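PDB 6CT6: lactate dehydrogenase from Eimeria maxima, which probably interconverts lactate and pyruvate with NAD(H) as the electron carrier, and is captured here with NADH and the pyruvate mimic oxamate. Local coordinates for residues V37-V42 / Y72-N77; V81-G86 / R112-A117; I12-S17 / G22-L27. One frame throughout, in Å; residues are numbered along the deposited sequence.

Contact 1. Residues V37-V42 / Y72-N77. With NAI (1,4-dihydronicotinamide adenine dinucleotide), chain D.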
loop_
_atom_site.group_PDB
_atom_site.type_symbol
_atom_site.label_atom_id
_atom_site.label_comp_id
_atom_site.label_asym_id
_atom_site.label_seq_id
_atom_site.Cartn_x
_atom_site.Cartn_y
_atom_site.Cartn_z
ATOM N N VAL B 37 14.548 -5.917 1.450
ATOM C CA VAL B 37 14.869 -5.594 2.837
ATOM C C VAL B 37 14.335 -4.202 3.144
ATOM O O VAL B 37 14.664 -3.230 2.452
ATOM C CB VAL B 37 16.377 -5.688 3.144
ATOM C CG1 VAL B 37 17.198 -4.733 2.284
ATOM C CG2 VAL B 37 16.605 -5.403 4.627
ATOM N N LEU B 38 13.503 -4.119 4.176
ATOM C CA LEU B 38 13.051 -2.853 4.734
ATOM C C LEU B 38 14.020 -2.455 5.840
ATOM O O LEU B 38 14.026 -3.067 6.912
ATOM C CB LEU B 38 11.634 -2.987 5.280
ATOM C CG LEU B 38 10.471 -2.870 4.301
ATOM C CD1 LEU B 38 9.207 -3.373 4.970
ATOM C CD2 LEU B 38 10.309 -1.432 3.845
ATOM N N PHE B 39 14.844 -1.446 5.581
ATOM C CA PHE B 39 15.814 -0.971 6.554
ATOM C C PHE B 39 15.332 0.332 7.178
ATOM O O PHE B 39 14.801 1.207 6.487
ATOM C CB PHE B 39 17.186 -0.755 5.917
ATOM C CG PHE B 39 18.138 -0.005 6.801
ATOM C CD1 PHE B 39 18.832 -0.656 7.807
ATOM C CD2 PHE B 39 18.326 1.353 6.635
ATOM C CE1 PHE B 39 19.703 0.039 8.627
ATOM C CE2 PHE B 39 19.194 2.053 7.451
ATOM C CZ PHE B 39 19.881 1.396 8.448
ATOM N N ASP B 40 15.523 0.456 8.488
ATOM C CA ASP B 40 15.118 1.664 9.192
ATOM C C ASP B 40 15.936 1.786 10.471
ATOM O O ASP B 40 16.582 0.835 10.917
ATOM C CB ASP B 40 13.619 1.652 9.501
ATOM C CG ASP B 40 13.042 3.045 9.620
ATOM O OD1 ASP B 40 12.360 3.479 8.672
ATOM O OD2 ASP B 40 13.276 3.710 10.655
ATOM N N VAL B 41 15.907 2.985 11.049
ATOM C CA VAL B 41 16.583 3.240 12.317
ATOM C C VAL B 41 15.658 3.050 13.515
ATOM O O VAL B 41 16.143 2.956 14.654
ATOM C CB VAL B 41 17.184 4.658 12.341
ATOM C CG1 VAL B 41 18.264 4.789 11.283
ATOM C CG2 VAL B 41 16.100 5.716 12.128
ATOM N N VAL B 42 14.347 3.006 13.297
ATOM C CA VAL B 42 13.389 2.713 14.361
ATOM C C VAL B 42 13.509 1.234 14.711
ATOM O O VAL B 42 13.376 0.382 13.819
ATOM C CB VAL B 42 11.955 3.068 13.937
ATOM C CG1 VAL B 42 10.949 2.665 15.019
ATOM C CG2 VAL B 42 11.850 4.557 13.636
ATOM N N TYR B 72 22.885 -1.398 8.670
ATOM C CA TYR B 72 23.288 -1.058 7.310
ATOM C C TYR B 72 23.859 -2.246 6.545
ATOM O O TYR B 72 23.811 -2.249 5.311
ATOM C CB TYR B 72 24.329 0.063 7.323
ATOM C CG TYR B 72 23.775 1.455 7.526
ATOM C CD1 TYR B 72 22.873 2.007 6.627
ATOM C CD2 TYR B 72 24.184 2.232 8.602
ATOM C CE1 TYR B 72 22.378 3.282 6.807
ATOM C CE2 TYR B 72 23.696 3.507 8.790
ATOM C CZ TYR B 72 22.797 4.025 7.891
ATOM O OH TYR B 72 22.318 5.295 8.079
ATOM N N GLU B 73 24.410 -3.250 7.232
ATOM C CA GLU B 73 24.990 -4.376 6.506
ATOM C C GLU B 73 23.942 -5.174 5.743
ATOM O O GLU B 73 24.311 -6.024 4.925
ATOM C CB GLU B 73 25.754 -5.306 7.455
ATOM C CG GLU B 73 24.884 -6.219 8.298
ATOM C CD GLU B 73 25.653 -6.859 9.438
ATOM O OE1 GLU B 73 26.635 -7.583 9.162
ATOM O OE2 GLU B 73 25.289 -6.627 10.613
ATOM N N CYS B 74 22.652 -4.920 5.980
ATOM C CA CYS B 74 21.610 -5.554 5.186
ATOM C C CYS B 74 21.641 -5.107 3.731
ATOM O O CYS B 74 20.997 -5.748 2.893
ATOM C CB CYS B 74 20.234 -5.255 5.786
ATOM S SG CYS B 74 19.583 -3.597 5.422
ATOM N N LEU B 75 22.367 -4.031 3.415
ATOM C CA LEU B 75 22.516 -3.590 2.035
ATOM C C LEU B 75 23.433 -4.495 1.228
ATOM O O LEU B 75 23.508 -4.334 0.006
ATOM C CB LEU B 75 23.059 -2.162 1.990
ATOM C CG LEU B 75 22.187 -1.074 2.614
ATOM C CD1 LEU B 75 22.893 0.272 2.561
ATOM C CD2 LEU B 75 20.845 -0.990 1.910
ATOM N N THR B 76 24.125 -5.433 1.870
ATOM C CA THR B 76 25.062 -6.285 1.153
ATOM C C THR B 76 24.344 -7.011 0.024
ATOM O O THR B 76 23.328 -7.679 0.243
ATOM C CB THR B 76 25.711 -7.289 2.107
ATOM O OG1 THR B 76 26.393 -6.586 3.153
ATOM C CG2 THR B 76 26.713 -8.171 1.365
ATOM N N ASN B 77 24.875 -6.863 -1.190
ATOM C CA ASN B 77 24.401 -7.545 -2.391
ATOM C C ASN B 77 23.102 -6.963 -2.934
ATOM O O ASN B 77 22.410 -7.632 -3.709
ATOM C CB ASN B 77 24.222 -9.049 -2.156
ATOM C CG ASN B 77 25.531 -9.752 -1.878
ATOM O OD1 ASN B 77 26.590 -9.320 -2.335
ATOM N ND2 ASN B 77 25.467 -10.846 -1.128
HETATM P PA NAI D . 8.267 8.717 6.737
HETATM O O1A NAI D . 8.615 9.593 7.919
HETATM O O2A NAI D . 6.985 7.918 6.751
HETATM O O5B NAI D . 9.489 7.694 6.529
HETATM C C5B NAI D . 10.838 8.124 6.686
HETATM C C4B NAI D . 11.595 7.019 7.402
HETATM O O4B NAI D . 13.009 7.208 7.323
HETATM C C3B NAI D . 11.248 6.958 8.887
HETATM O O3B NAI D . 10.657 5.691 9.185
HETATM C C2B NAI D . 12.573 7.133 9.605
HETATM O O2B NAI D . 12.676 6.339 10.788
HETATM C C1B NAI D . 13.541 6.674 8.531
HETATM N N9A NAI D . 14.951 7.072 8.734
HETATM C C8A NAI D . 15.459 8.149 9.367
HETATM N N7A NAI D . 16.820 8.116 9.322
HETATM C C5A NAI D . 17.183 7.002 8.659
HETATM C C6A NAI D . 18.439 6.345 8.246
HETATM N N6A NAI D . 19.638 6.886 8.543
HETATM N N1A NAI D . 18.351 5.182 7.560
HETATM C C2A NAI D . 17.168 4.619 7.248
HETATM N N3A NAI D . 15.993 5.163 7.594
HETATM C C4A NAI D . 15.943 6.324 8.281
HETATM O O3 NAI D . 8.313 9.631 5.404
HETATM P PN NAI D . 7.705 9.221 3.962
HETATM O O1N NAI D . 6.255 9.639 3.915
HETATM O O2N NAI D . 8.090 7.793 3.653
HETATM O O5D NAI D . 8.532 10.212 2.999
HETATM C C5D NAI D . 9.944 10.060 2.897
HETATM C C4D NAI D . 10.578 11.180 2.085
HETATM O O4D NAI D . 10.062 11.210 0.748
HETATM C C3D NAI D . 10.290 12.542 2.698
HETATM O O3D NAI D . 11.490 13.318 2.681
HETATM C C2D NAI D . 9.250 13.142 1.780
HETATM O O2D NAI D . 9.251 14.570 1.784
HETATM C C1D NAI D . 9.694 12.560 0.449
HETATM N N1N NAI D . 8.725 12.623 -0.652
HETATM C C2N NAI D . 9.257 12.807 -1.861
HETATM C C3N NAI D . 8.494 12.875 -3.005
HETATM C C7N NAI D . 9.212 13.096 -4.304
HETATM O O7N NAI D . 10.424 12.949 -4.342
HETATM N N7N NAI D . 8.528 13.461 -5.381
HETATM C C4N NAI D . 6.996 12.737 -2.950
HETATM C C5N NAI D . 6.528 12.540 -1.581
HETATM C C6N NAI D . 7.402 12.482 -0.495
#

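Contact 2. Residues V81-G86 / R112-A117. With NAI (1,4-dihydronicotinamide adenine dinucleotide), chain D.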
loop_
_atom_site.group_PDB
_atom_site.type_symbol
_atom_site.label_atom_id
_atom_site.label_comp_id
_atom_site.label_asym_id
_atom_site.label_seq_id
_atom_site.Cartn_x
_atom_site.Cartn_y
_atom_site.Cartn_z
ATOM N N VAL B 81 18.762 0.266 -4.641
ATOM C CA VAL B 81 18.524 0.927 -3.362
ATOM C C VAL B 81 17.582 2.097 -3.622
ATOM O O VAL B 81 17.862 2.941 -4.483
ATOM C CB VAL B 81 19.830 1.414 -2.709
ATOM C CG1 VAL B 81 19.545 2.099 -1.375
ATOM C CG2 VAL B 81 20.810 0.260 -2.505
ATOM N N ILE B 82 16.470 2.143 -2.891
ATOM C CA ILE B 82 15.519 3.251 -2.970
ATOM C C ILE B 82 15.467 3.915 -1.599
ATOM O O ILE B 82 15.144 3.263 -0.598
ATOM C CB ILE B 82 14.121 2.790 -3.416
ATOM C CG1 ILE B 82 14.215 1.880 -4.650
ATOM C CG2 ILE B 82 13.266 4.003 -3.744
ATOM C CD1 ILE B 82 12.877 1.306 -5.113
ATOM N N ILE B 83 15.767 5.214 -1.556
ATOM C CA ILE B 83 16.007 5.942 -0.311
ATOM C C ILE B 83 14.803 6.820 0.001
ATOM O O ILE B 83 14.451 7.710 -0.785
ATOM C CB ILE B 83 17.279 6.801 -0.390
ATOM C CG1 ILE B 83 18.510 5.935 -0.645
ATOM C CG2 ILE B 83 17.472 7.600 0.904
ATOM C CD1 ILE B 83 19.710 6.722 -1.146
ATOM N N THR B 84 14.190 6.588 1.161
ATOM C CA THR B 84 13.211 7.506 1.725
ATOM C C THR B 84 13.597 7.949 3.134
ATOM O O THR B 84 12.767 8.528 3.844
ATOM C CB THR B 84 11.819 6.865 1.734
ATOM O OG1 THR B 84 11.838 5.660 2.505
ATOM C CG2 THR B 84 11.343 6.562 0.314
ATOM N N ALA B 85 14.835 7.688 3.550
ATOM C CA ALA B 85 15.275 8.006 4.902
ATOM C C ALA B 85 15.214 9.505 5.169
ATOM O O ALA B 85 15.476 10.325 4.285
ATOM C CB ALA B 85 16.703 7.502 5.116
ATOM N N GLY B 86 14.876 9.859 6.400
ATOM C CA GLY B 86 14.878 11.245 6.818
ATOM C C GLY B 86 13.993 11.470 8.020
ATOM O O GLY B 86 13.122 10.664 8.355
ATOM N N ARG B 112 24.213 11.483 3.915
ATOM C CA ARG B 112 25.637 11.188 3.832
ATOM C C ARG B 112 25.999 9.912 4.582
ATOM O O ARG B 112 26.918 9.198 4.162
ATOM C CB ARG B 112 26.437 12.386 4.342
ATOM C CG ARG B 112 26.374 13.570 3.379
ATOM C CD ARG B 112 26.954 14.848 3.954
ATOM N NE ARG B 112 26.903 15.939 2.979
ATOM C CZ ARG B 112 26.929 17.232 3.289
ATOM N NH1 ARG B 112 26.994 17.619 4.557
ATOM N NH2 ARG B 112 26.880 18.145 2.328
ATOM N N GLU B 113 25.294 9.595 5.672
ATOM C CA GLU B 113 25.434 8.275 6.280
ATOM C C GLU B 113 24.973 7.187 5.313
ATOM O O GLU B 113 25.631 6.152 5.162
ATOM C CB GLU B 113 24.638 8.200 7.586
ATOM C CG GLU B 113 24.963 9.279 8.620
ATOM C CD GLU B 113 26.373 9.170 9.173
ATOM O OE1 GLU B 113 26.925 8.051 9.197
ATOM O OE2 GLU B 113 26.926 10.209 9.588
ATOM N N VAL B 114 23.831 7.403 4.652
ATOM C CA VAL B 114 23.317 6.419 3.699
ATOM C C VAL B 114 24.304 6.227 2.554
ATOM O O VAL B 114 24.637 5.095 2.179
ATOM C CB VAL B 114 21.925 6.840 3.187
ATOM C CG1 VAL B 114 21.487 5.984 1.997
ATOM C CG2 VAL B 114 20.899 6.735 4.302
ATOM N N GLY B 115 24.780 7.329 1.974
ATOM C CA GLY B 115 25.770 7.227 0.915
ATOM C C GLY B 115 26.984 6.420 1.327
ATOM O O GLY B 115 27.463 5.570 0.575
ATOM N N GLY B 116 27.499 6.672 2.533
ATOM C CA GLY B 116 28.641 5.910 3.011
ATOM C C GLY B 116 28.331 4.435 3.178
ATOM O O GLY B 116 29.191 3.580 2.955
ATOM N N ALA B 117 27.101 4.115 3.589
ATOM C CA ALA B 117 26.697 2.717 3.681
ATOM C C ALA B 117 26.686 2.061 2.305
ATOM O O ALA B 117 27.157 0.930 2.140
ATOM C CB ALA B 117 25.322 2.611 4.338
HETATM P PA NAI D . 8.267 8.717 6.737
HETATM O O1A NAI D . 8.615 9.593 7.919
HETATM O O2A NAI D . 6.985 7.918 6.751
HETATM O O5B NAI D . 9.489 7.694 6.529
HETATM C C5B NAI D . 10.838 8.124 6.686
HETATM C C4B NAI D . 11.595 7.019 7.402
HETATM O O4B NAI D . 13.009 7.208 7.323
HETATM C C3B NAI D . 11.248 6.958 8.887
HETATM O O3B NAI D . 10.657 5.691 9.185
HETATM C C2B NAI D . 12.573 7.133 9.605
HETATM O O2B NAI D . 12.676 6.339 10.788
HETATM C C1B NAI D . 13.541 6.674 8.531
HETATM N N9A NAI D . 14.951 7.072 8.734
HETATM C C8A NAI D . 15.459 8.149 9.367
HETATM N N7A NAI D . 16.820 8.116 9.322
HETATM C C5A NAI D . 17.183 7.002 8.659
HETATM C C6A NAI D . 18.439 6.345 8.246
HETATM N N6A NAI D . 19.638 6.886 8.543
HETATM N N1A NAI D . 18.351 5.182 7.560
HETATM C C2A NAI D . 17.168 4.619 7.248
HETATM N N3A NAI D . 15.993 5.163 7.594
HETATM C C4A NAI D . 15.943 6.324 8.281
HETATM O O3 NAI D . 8.313 9.631 5.404
HETATM P PN NAI D . 7.705 9.221 3.962
HETATM O O1N NAI D . 6.255 9.639 3.915
HETATM O O2N NAI D . 8.090 7.793 3.653
HETATM O O5D NAI D . 8.532 10.212 2.999
HETATM C C5D NAI D . 9.944 10.060 2.897
HETATM C C4D NAI D . 10.578 11.180 2.085
HETATM O O4D NAI D . 10.062 11.210 0.748
HETATM C C3D NAI D . 10.290 12.542 2.698
HETATM O O3D NAI D . 11.490 13.318 2.681
HETATM C C2D NAI D . 9.250 13.142 1.780
HETATM O O2D NAI D . 9.251 14.570 1.784
HETATM C C1D NAI D . 9.694 12.560 0.449
HETATM N N1N NAI D . 8.725 12.623 -0.652
HETATM C C2N NAI D . 9.257 12.807 -1.861
HETATM C C3N NAI D . 8.494 12.875 -3.005
HETATM C C7N NAI D . 9.212 13.096 -4.304
HETATM O O7N NAI D . 10.424 12.949 -4.342
HETATM N N7N NAI D . 8.528 13.461 -5.381
HETATM C C4N NAI D . 6.996 12.737 -2.950
HETATM C C5N NAI D . 6.528 12.540 -1.581
HETATM C C6N NAI D . 7.402 12.482 -0.495
#

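Contact 3. Residues I12-S17 / G22-L27. With NAI (1,4-dihydronicotinamide adenine dinucleotide), chain D.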
loop_
_atom_site.group_PDB
_atom_site.type_symbol
_atom_site.label_atom_id
_atom_site.label_comp_id
_atom_site.label_asym_id
_atom_site.label_seq_id
_atom_site.Cartn_x
_atom_site.Cartn_y
_atom_site.Cartn_z
ATOM N N ILE B 12 16.221 -5.973 -3.584
ATOM C CA ILE B 12 15.802 -4.575 -3.542
ATOM C C ILE B 12 15.917 -4.095 -2.101
ATOM O O ILE B 12 15.250 -4.631 -1.208
ATOM C CB ILE B 12 14.367 -4.408 -4.064
ATOM C CG1 ILE B 12 14.251 -4.954 -5.491
ATOM C CG2 ILE B 12 13.931 -2.943 -4.004
ATOM C CD1 ILE B 12 12.854 -5.400 -5.849
ATOM N N ALA B 13 16.746 -3.078 -1.875
ATOM C CA ALA B 13 16.977 -2.534 -0.540
ATOM C C ALA B 13 16.247 -1.204 -0.398
ATOM O O ALA B 13 16.526 -0.256 -1.138
ATOM C CB ALA B 13 18.471 -2.353 -0.272
ATOM N N LEU B 14 15.325 -1.136 0.557
ATOM C CA LEU B 14 14.549 0.071 0.823
ATOM C C LEU B 14 15.118 0.727 2.082
ATOM O O LEU B 14 14.906 0.248 3.199
ATOM C CB LEU B 14 13.069 -0.270 0.968
ATOM C CG LEU B 14 12.460 -1.042 -0.212
ATOM C CD1 LEU B 14 10.964 -1.257 -0.022
ATOM C CD2 LEU B 14 12.729 -0.358 -1.553
ATOM N N VAL B 15 15.856 1.820 1.894
ATOM C CA VAL B 15 16.470 2.553 2.997
ATOM C C VAL B 15 15.451 3.588 3.464
ATOM O O VAL B 15 15.339 4.675 2.895
ATOM C CB VAL B 15 17.798 3.192 2.584
ATOM C CG1 VAL B 15 18.342 4.089 3.695
ATOM C CG2 VAL B 15 18.812 2.110 2.261
ATOM N N GLY B 16 14.725 3.245 4.523
ATOM C CA GLY B 16 13.568 3.999 4.962
ATOM C C GLY B 16 12.337 3.125 4.871
ATOM O O GLY B 16 11.973 2.679 3.776
ATOM N N SER B 17 11.696 2.850 6.007
ATOM C CA SER B 17 10.572 1.922 6.062
ATOM C C SER B 17 9.303 2.610 6.547
ATOM O O SER B 17 8.447 1.982 7.177
ATOM C CB SER B 17 10.901 0.723 6.950
ATOM O OG SER B 17 12.049 0.037 6.479
ATOM N N GLY B 22 7.120 1.345 2.916
ATOM C CA GLY B 22 6.182 0.241 3.053
ATOM C C GLY B 22 5.370 0.022 1.792
ATOM O O GLY B 22 5.154 -1.113 1.364
ATOM N N THR B 23 4.897 1.114 1.189
ATOM C CA THR B 23 4.184 1.029 -0.079
ATOM C C THR B 23 5.013 0.304 -1.132
ATOM O O THR B 23 4.495 -0.545 -1.867
ATOM C CB THR B 23 3.819 2.439 -0.557
ATOM O OG1 THR B 23 2.878 3.023 0.350
ATOM C CG2 THR B 23 3.224 2.419 -1.964
ATOM N N MET B 24 6.304 0.628 -1.222
ATOM C CA MET B 24 7.149 0.020 -2.246
ATOM C C MET B 24 7.398 -1.455 -1.957
ATOM O O MET B 24 7.454 -2.273 -2.883
ATOM C CB MET B 24 8.467 0.788 -2.352
ATOM C CG MET B 24 8.302 2.213 -2.879
ATOM S SD MET B 24 9.852 3.097 -3.155
ATOM C CE MET B 24 10.532 3.175 -1.494
ATOM N N ALA B 25 7.547 -1.819 -0.682
ATOM C CA ALA B 25 7.701 -3.227 -0.329
ATOM C C ALA B 25 6.446 -4.016 -0.681
ATOM O O ALA B 25 6.530 -5.149 -1.171
ATOM C CB ALA B 25 8.017 -3.358 1.161
ATOM N N PHE B 26 5.276 -3.434 -0.424
ATOM C CA PHE B 26 4.012 -4.035 -0.835
ATOM C C PHE B 26 3.995 -4.302 -2.337
ATOM O O PHE B 26 3.569 -5.372 -2.785
ATOM C CB PHE B 26 2.872 -3.099 -0.423
ATOM C CG PHE B 26 1.491 -3.683 -0.559
ATOM C CD1 PHE B 26 1.232 -5.018 -0.284
ATOM C CD2 PHE B 26 0.432 -2.865 -0.918
ATOM C CE1 PHE B 26 -0.057 -5.520 -0.395
ATOM C CE2 PHE B 26 -0.847 -3.361 -1.028
ATOM C CZ PHE B 26 -1.096 -4.687 -0.767
ATOM N N LEU B 27 4.463 -3.333 -3.135
ATOM C CA LEU B 27 4.476 -3.498 -4.585
ATOM C C LEU B 27 5.399 -4.633 -5.012
ATOM O O LEU B 27 5.087 -5.375 -5.952
ATOM C CB LEU B 27 4.895 -2.189 -5.251
ATOM C CG LEU B 27 3.828 -1.090 -5.266
ATOM C CD1 LEU B 27 4.466 0.262 -5.522
ATOM C CD2 LEU B 27 2.768 -1.384 -6.313
HETATM P PA NAI D . 8.267 8.717 6.737
HETATM O O1A NAI D . 8.615 9.593 7.919
HETATM O O2A NAI D . 6.985 7.918 6.751
HETATM O O5B NAI D . 9.489 7.694 6.529
HETATM C C5B NAI D . 10.838 8.124 6.686
HETATM C C4B NAI D . 11.595 7.019 7.402
HETATM O O4B NAI D . 13.009 7.208 7.323
HETATM C C3B NAI D . 11.248 6.958 8.887
HETATM O O3B NAI D . 10.657 5.691 9.185
HETATM C C2B NAI D . 12.573 7.133 9.605
HETATM O O2B NAI D . 12.676 6.339 10.788
HETATM C C1B NAI D . 13.541 6.674 8.531
HETATM N N9A NAI D . 14.951 7.072 8.734
HETATM C C8A NAI D . 15.459 8.149 9.367
HETATM N N7A NAI D . 16.820 8.116 9.322
HETATM C C5A NAI D . 17.183 7.002 8.659
HETATM C C6A NAI D . 18.439 6.345 8.246
HETATM N N6A NAI D . 19.638 6.886 8.543
HETATM N N1A NAI D . 18.351 5.182 7.560
HETATM C C2A NAI D . 17.168 4.619 7.248
HETATM N N3A NAI D . 15.993 5.163 7.594
HETATM C C4A NAI D . 15.943 6.324 8.281
HETATM O O3 NAI D . 8.313 9.631 5.404
HETATM P PN NAI D . 7.705 9.221 3.962
HETATM O O1N NAI D . 6.255 9.639 3.915
HETATM O O2N NAI D . 8.090 7.793 3.653
HETATM O O5D NAI D . 8.532 10.212 2.999
HETATM C C5D NAI D . 9.944 10.060 2.897
HETATM C C4D NAI D . 10.578 11.180 2.085
HETATM O O4D NAI D . 10.062 11.210 0.748
HETATM C C3D NAI D . 10.290 12.542 2.698
HETATM O O3D NAI D . 11.490 13.318 2.681
HETATM C C2D NAI D . 9.250 13.142 1.780
HETATM O O2D NAI D . 9.251 14.570 1.784
HETATM C C1D NAI D . 9.694 12.560 0.449
HETATM N N1N NAI D . 8.725 12.623 -0.652
HETATM C C2N NAI D . 9.257 12.807 -1.861
HETATM C C3N NAI D . 8.494 12.875 -3.005
HETATM C C7N NAI D . 9.212 13.096 -4.304
HETATM O O7N NAI D . 10.424 12.949 -4.342
HETATM N N7N NAI D . 8.528 13.461 -5.381
HETATM C C4N NAI D . 6.996 12.737 -2.950
HETATM C C5N NAI D . 6.528 12.540 -1.581
HETATM C C6N NAI D . 7.402 12.482 -0.495
#

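Contact 1. Residues V37-V42 / Y72-N77
Val37 lies across from Cys74 and Phe39 from Tyr72, with CA-CA separations of 7.1 Å and 7.5 Å, so that the end of strand 35-39 faces a single 3-10 turn and no hydrogen bond links the two backbones. Packing does the joining. Cys74 holds SG between its backbone N and carbonyl carbon (chi1 78°), which brings the sulfur against the strand: SG lies 3.6 Å from Val37 CG2 and 3.8 Å from Phe39 CB, and approaches the Phe39 ring obliquely. Farther along, Phe39 CZ sits over one face of the Tyr72 ring, offset from its middle, and Phe39 CE2 comes within 3.5 Å of Tyr72 CE1. The planes meet at 32°, too tilted for a parallel stack and too shallow for an edge-to-face pair. Both side chains also meet the adenine of NADH. Phe39 CE2 lies 3.2 Å from N1A, which sits at the edge of the phenyl ring, while Tyr72 OH accepts a nearly straight bond (168°) from the amino group N6A. Asp40, next along the chain, grips the adenosine ribose with both carboxylate oxygens: OD1 accepts from O3B at 2.8 Å and OD2 from O2B at 2.7 Å. OD2 also receives Val42 N in an Asx turn, through its anti lone pair, which steadies the carboxylate. An acidic residue after the second strand is the usual mark of NAD-binding Rossmann domains. Strand 35-39 runs between parallel strands 66-69 and 11-15, and Tyr72 rests on Glu113 and Ala117 of helix 104-121.

Contact 2. Residues V81-G86 / R112-A117
Val114 projects from helix 104-121 toward the end of strand 80-83 and reaches both Ile83 and Ala85, although its CA stays 8.3 Å from that of Ala85. CB is directed at the strand but stops short of it, leaving the two methyls to make the contact. CG1, anti to the backbone N (chi1 169°), meets the end of Ile83 tip to tip, at 3.7 Å from Ile83 CD1 and 4.0 Å from Ile83 CG1. Ile83 reaches out to match, because its CG1-CD1 arm is extended (chi2 163°). The other methyl, Val114 CG2, turns to the loop and stands 4.3 Å from Ala85 CB, a looser touch. Val114 also packs on Val15 of the neighbouring strand 11-15. Ala85 CB in turn lies 3.5 Å from adenine C4A of NADH, on the face opposite the one met by Val41 CG1, so the base is held between two aliphatic side chains. The backbone on both sides of Ala85 also borders the cofactor: Thr84 O lies 3.3 Å from C5D of the nicotinamide ribose, and Gly86 N makes a weak bond (3.4 Å, 141°) to O4B of the adenosine ribose. No polar bond joins helix to strand, and every contact is between carbons; the seam is small, 109 Å² in all. A helix packed on a parallel strand whose carboxyl-terminal loop runs along the dinucleotide is characteristic of the Rossmann fold, here in the NAD-binding domain of a lactate/malate dehydrogenase.

Contact 3. Residues I12-S17 / G22-L27
Leu14 carries the apolar contact between strand 11-15 and helix 19-31, with Met24 and Ala25 as its partners. Its CD1 methyl settles against the helix, 3.5 Å from Ala25 N, 3.8 Å from Ala25 CB and 4.0 Å from Met24 CB, so it touches backbone and side chains together. The second methyl, CD2, has a more distant neighbour, Met24 CE at 4.2 Å; the methionine chain bends at its last torsion (chi3 -63°), and that turn brings CE back to the leucine. The two side chains cross obliquely rather than meeting end to end. Beyond the two segments, Leu14 also packs on Val36 and Leu38 of strand 35-39, and Met24 on Ala250 and Ile251 of helix 244-259.

Backbone proximity is the second kind of contact. Where the chain passes from strand to helix the segments draw together, the CA atoms of Ser17 and Gly22 lying 5.6 Å apart, with no bond between them. Polar bonds instead fix the turn from outside: Ser17 N is hydrogen-bonded to Asp40 OD1, and Ser17 O to Lys49 NZ.

Cofactor contacts are the third kind, and they come from the strand end. Val15 CG1 lies 3.8 Å from C2A of the NADH adenine, and Gly16 CA 3.8 Å from N3A. Gly16, which adopts a positive phi (118°), leads into a helix start where Met19 N and Ile20 N bond the dinucleotide. Across the helix, Phe26 meets the ring of Tyr244 of the second subunit. The strand, tight turn and helix, with Gly16, Gly18 and Gly21, fit the GxGxxG signature that opens the first beta-alpha-beta unit of a Rossmann fold.

In the fold
All three contacts are buried, yet contact 1 lies farther out, about 19 Å from its centre to the chain's centre against about 13 Å for contacts 2 and 3. Their strands are parallel neighbours in one mixed sheet, with 11-15 in the middle: Phe39 O is probably bonded to Gly16 N, and Thr84 N to Val15 O, stitching contact 3 to both others. Contact 1 meets contact 2 through Leu75 packing on Ala117. Contacts 2 and 3 are apolar seams between strand and helix, whereas contact 1 sets aromatic rings and a sulfur between strand and 3-10 turn, and supplies the polar grip on the adenosine. Only contact 3 has the second subunit within reach.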